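Local coordinates for probable spore coat polysaccharide biosynthesis protein E (Chromobacterium violaceum ATCC 12472, PDB 3G8R), which is a zinc-binding NeuB-family protein that probably makes sialic acid-type sugars for surface polysaccharide, here as its NeuB and SAF portion, at the interface of chains A and B. Numbering follows the deposited sequence. Chains: chain A/B, Probable spore coat polysaccharide biosynthesis protein E.

Contact 1: the interface of chains A and B. Residues chain A 48, 65-67, 70; chain B 278, 303-304.
A:Tyr66 and B:Leu278 meet by a CH-pi contact: methyl CD2 of the leucine stands over the centre of the tyrosine ring, 3.5 Å from the centroid, while CG of the leucine leans toward the CE2 side. The opposite face of the same ring carries CG of A:Lys65 near its rim, so the tyrosine is clamped between its own chain and the partner. With CG of A:Tyr66 anti to its carbonyl carbon (chi1 -62°) the ring is sent toward chain B, and chi2 of -73° turns its face to the leucine.

The two phenylalanine rings meet obliquely, their planes about 50° apart. CE2 of B:Phe303 lies at the edge of the A:Phe70 ring, in its plane, and CZ of B:Phe303 comes 3.6 Å from CE1 of A:Phe70. The faces of A:Phe70 are taken up within chain A, by CD of A:Arg48 over the centre and CB of A:Tyr66 toward the rim, which should hinder the ring from turning.

Aliphatic carbons of chain A pack against the B:Phe303 ring: A:Tyr66 CB lies 3.8 Å from its CZ, and A:Val67 CG2 4.0 Å from CE2 of B:Phe303.

In the NeuB domain, A:Arg48 directly follows strand 40-47, A:Lys65 and A:Tyr66 form the loop leading into helix 67-72, and A:Val67 and A:Phe70 lie in that helix; B:Leu278 ends helix 269-278, and B:Phe303 follows the strand corresponding to 299-302 in the SAF domain.

Contact 2: the interface of chains A and B. Residues chain A 143-144, 169-172; chain B 270-271, 275.
The backbone of A:Ala171, in a loop with phi/psi of -87°/54°, directs its N-H toward helix 269-278 of chain B, where it gives a hydrogen bond to the carboxylate oxygen OE2 of B:Glu271. The N to OE2 distance is 3.2 Å and the bond is fairly straight, 163° at the hydrogen, but the donor arrives from above the carboxylate plane, 48° out of it.

The helix lies against loops at the C-terminal strand ends of the NeuB barrel, the side where such barrels carry their active site: A:Ala143 and A:Gly144 follow strand 138-141, and A:Cys169 to A:Glu172 follow strand 164-168. B:Glu271 is the main side chain here and hides 81 Å² against chain A. CG stands anti to the backbone N (chi1 -151°) and the chain runs extended, which carries the carboxylate into the loop of chain A. On the way its CG packs against the methyl CB of A:Ala171 at 3.6 Å. Farther out, A:Val170 crosses the glutamate at about a right angle, with A:Val170 CG1 3.7 Å from B:Glu271 CD, the carboxylate carbon.

B:Leu275 extends toward the loop at A:Ala143. At the other flank, OE1 of A:Glu172 and OE1 of B:Glu271 are 4.0 Å apart, and the two carboxylate planes stand 82° to each other. Lower on the same side chain, CG of A:Glu172 lies 4.0 Å from methyl CG2 of B:Thr270.

Contact 1: the interface of chains A and B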
# COMPACT_ATOMS: atom_id res chain seq x y z
N ARG A 48 25.60 -15.22 -18.76
CA ARG A 48 25.94 -16.64 -18.66
C ARG A 48 27.13 -16.93 -19.58
O ARG A 48 27.15 -16.50 -20.74
CB ARG A 48 24.77 -17.52 -19.12
CG ARG A 48 23.56 -17.50 -18.19
CD ARG A 48 22.37 -18.25 -18.81
NE ARG A 48 21.19 -18.11 -17.97
CZ ARG A 48 20.38 -17.06 -18.00
NH1 ARG A 48 20.61 -16.06 -18.84
NH2 ARG A 48 19.33 -17.02 -17.20
N LYS A 65 13.45 -27.15 -20.92
CA LYS A 65 13.29 -25.72 -21.01
C LYS A 65 14.60 -24.96 -21.01
O LYS A 65 15.59 -25.37 -20.36
CB LYS A 65 12.42 -25.25 -19.85
CG LYS A 65 11.68 -23.95 -20.11
CD LYS A 65 10.52 -23.74 -19.12
CE LYS A 65 9.84 -22.38 -19.34
NZ LYS A 65 10.33 -21.83 -20.65
N TYR A 66 14.60 -23.85 -21.75
CA TYR A 66 15.64 -22.79 -21.70
C TYR A 66 16.92 -23.07 -22.50
O TYR A 66 17.52 -22.14 -23.06
CB TYR A 66 15.99 -22.39 -20.27
CG TYR A 66 14.87 -21.79 -19.44
CD1 TYR A 66 14.39 -20.49 -19.68
CD2 TYR A 66 14.32 -22.51 -18.37
CE1 TYR A 66 13.35 -19.93 -18.88
CE2 TYR A 66 13.29 -21.99 -17.59
CZ TYR A 66 12.80 -20.70 -17.83
OH TYR A 66 11.79 -20.19 -17.02
N VAL A 67 17.35 -24.32 -22.56
CA VAL A 67 18.57 -24.60 -23.30
C VAL A 67 18.59 -23.91 -24.67
O VAL A 67 19.51 -23.17 -24.97
CB VAL A 67 18.77 -26.10 -23.49
CG1 VAL A 67 20.03 -26.37 -24.29
CG2 VAL A 67 18.86 -26.74 -22.16
N PHE A 70 18.49 -20.11 -24.75
CA PHE A 70 19.79 -19.58 -24.39
C PHE A 70 20.80 -19.65 -25.50
O PHE A 70 21.52 -18.67 -25.76
CB PHE A 70 20.36 -20.30 -23.17
CG PHE A 70 19.69 -19.94 -21.87
CD1 PHE A 70 19.78 -20.78 -20.78
CD2 PHE A 70 18.95 -18.77 -21.74
CE1 PHE A 70 19.16 -20.45 -19.57
CE2 PHE A 70 18.32 -18.45 -20.53
CZ PHE A 70 18.43 -19.28 -19.46
N LEU B 278 16.25 -23.38 -13.88
CA LEU B 278 17.31 -22.44 -14.19
C LEU B 278 18.61 -22.63 -13.35
O LEU B 278 19.57 -21.88 -13.54
CB LEU B 278 16.79 -21.01 -14.04
CG LEU B 278 15.63 -20.62 -14.94
CD1 LEU B 278 14.66 -19.71 -14.16
CD2 LEU B 278 16.12 -19.98 -16.25
N PHE B 303 24.31 -26.20 -16.26
CA PHE B 303 22.87 -26.24 -16.33
C PHE B 303 22.43 -27.10 -17.50
O PHE B 303 23.16 -27.26 -18.45
CB PHE B 303 22.35 -24.79 -16.37
CG PHE B 303 21.28 -24.53 -17.38
CD1 PHE B 303 19.95 -24.38 -16.98
CD2 PHE B 303 21.58 -24.40 -18.73
CE1 PHE B 303 18.94 -24.11 -17.91
CE2 PHE B 303 20.57 -24.15 -19.68
CZ PHE B 303 19.25 -24.00 -19.26
N PRO B 304 21.24 -27.71 -17.42
CA PRO B 304 20.29 -27.75 -16.33
C PRO B 304 20.48 -29.06 -15.59
O PRO B 304 21.11 -29.97 -16.11
CB PRO B 304 18.98 -27.81 -17.07
CG PRO B 304 19.30 -28.77 -18.17
CD PRO B 304 20.75 -28.52 -18.55

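Contact 2: the interface of chains A and B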
# COMPACT_ATOMS: atom_id res chain seq x y z
N ALA A 143 12.11 -14.94 -4.96
CA ALA A 143 11.02 -15.87 -5.28
C ALA A 143 11.20 -17.29 -4.70
O ALA A 143 12.18 -17.96 -4.94
CB ALA A 143 10.79 -15.95 -6.75
N GLY A 144 10.24 -17.75 -3.92
CA GLY A 144 10.32 -19.08 -3.33
C GLY A 144 11.57 -19.34 -2.49
O GLY A 144 12.00 -20.49 -2.37
N CYS A 169 9.59 -11.19 -5.65
CA CYS A 169 9.11 -11.58 -6.93
C CYS A 169 8.54 -12.98 -6.91
O CYS A 169 8.75 -13.74 -5.97
CB CYS A 169 10.16 -11.41 -8.04
SG CYS A 169 11.50 -12.55 -8.07
N VAL A 170 7.78 -13.28 -7.94
CA VAL A 170 7.18 -14.57 -8.08
C VAL A 170 7.66 -15.19 -9.39
O VAL A 170 7.68 -14.54 -10.45
CB VAL A 170 5.66 -14.48 -8.05
CG1 VAL A 170 5.05 -15.85 -8.01
CG2 VAL A 170 5.21 -13.66 -6.84
N ALA A 171 8.06 -16.46 -9.29
CA ALA A 171 8.56 -17.20 -10.42
C ALA A 171 7.42 -17.86 -11.19
O ALA A 171 7.40 -19.07 -11.40
CB ALA A 171 9.58 -18.22 -9.95
N GLU A 172 6.44 -17.08 -11.60
CA GLU A 172 5.49 -17.59 -12.57
C GLU A 172 5.57 -16.64 -13.71
O GLU A 172 5.59 -15.41 -13.55
CB GLU A 172 4.09 -17.73 -12.00
CG GLU A 172 4.02 -18.79 -10.91
CD GLU A 172 2.78 -18.68 -10.03
OE1 GLU A 172 2.84 -19.13 -8.85
OE2 GLU A 172 1.75 -18.16 -10.51
N THR B 270 4.52 -25.06 -9.16
CA THR B 270 4.89 -24.34 -10.37
C THR B 270 6.14 -23.50 -10.13
O THR B 270 7.08 -23.52 -10.92
CB THR B 270 3.75 -23.41 -10.85
OG1 THR B 270 2.61 -24.20 -11.16
CG2 THR B 270 4.16 -22.58 -12.11
N GLU B 271 6.13 -22.76 -9.02
CA GLU B 271 7.23 -21.90 -8.67
C GLU B 271 8.48 -22.71 -8.40
O GLU B 271 9.53 -22.45 -8.99
CB GLU B 271 6.86 -21.10 -7.43
CG GLU B 271 7.55 -19.77 -7.35
CD GLU B 271 6.79 -18.74 -6.53
OE1 GLU B 271 5.69 -19.04 -6.00
OE2 GLU B 271 7.33 -17.60 -6.43
N LEU B 275 12.03 -22.58 -10.58
CA LEU B 275 13.38 -22.28 -10.08
C LEU B 275 14.40 -23.36 -10.38
O LEU B 275 15.49 -23.06 -10.87
CB LEU B 275 13.37 -21.98 -8.59
CG LEU B 275 12.71 -20.67 -8.15
CD1 LEU B 275 12.68 -20.58 -6.65
CD2 LEU B 275 13.41 -19.46 -8.74

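Contact 1 and contact 2 lie about 16 Å apart between the centres of their C-alpha atoms and share helix 269-278 of chain B, whose beginning and middle serve contact 2 while its last residue serves contact 1. The helix therefore lies across the NeuB domain of chain A, with a carboxylate-to-backbone hydrogen bond and apolar packing in contact 2, and aromatic packing in contact 1, where SAF-domain residues join in. Because the interface is two-fold symmetric, both contacts recur with the chains exchanged. This reciprocal placing of one subunit's SAF domain against the other's NeuB domain fits the domain-swapped dimers typical of sialic acid synthases.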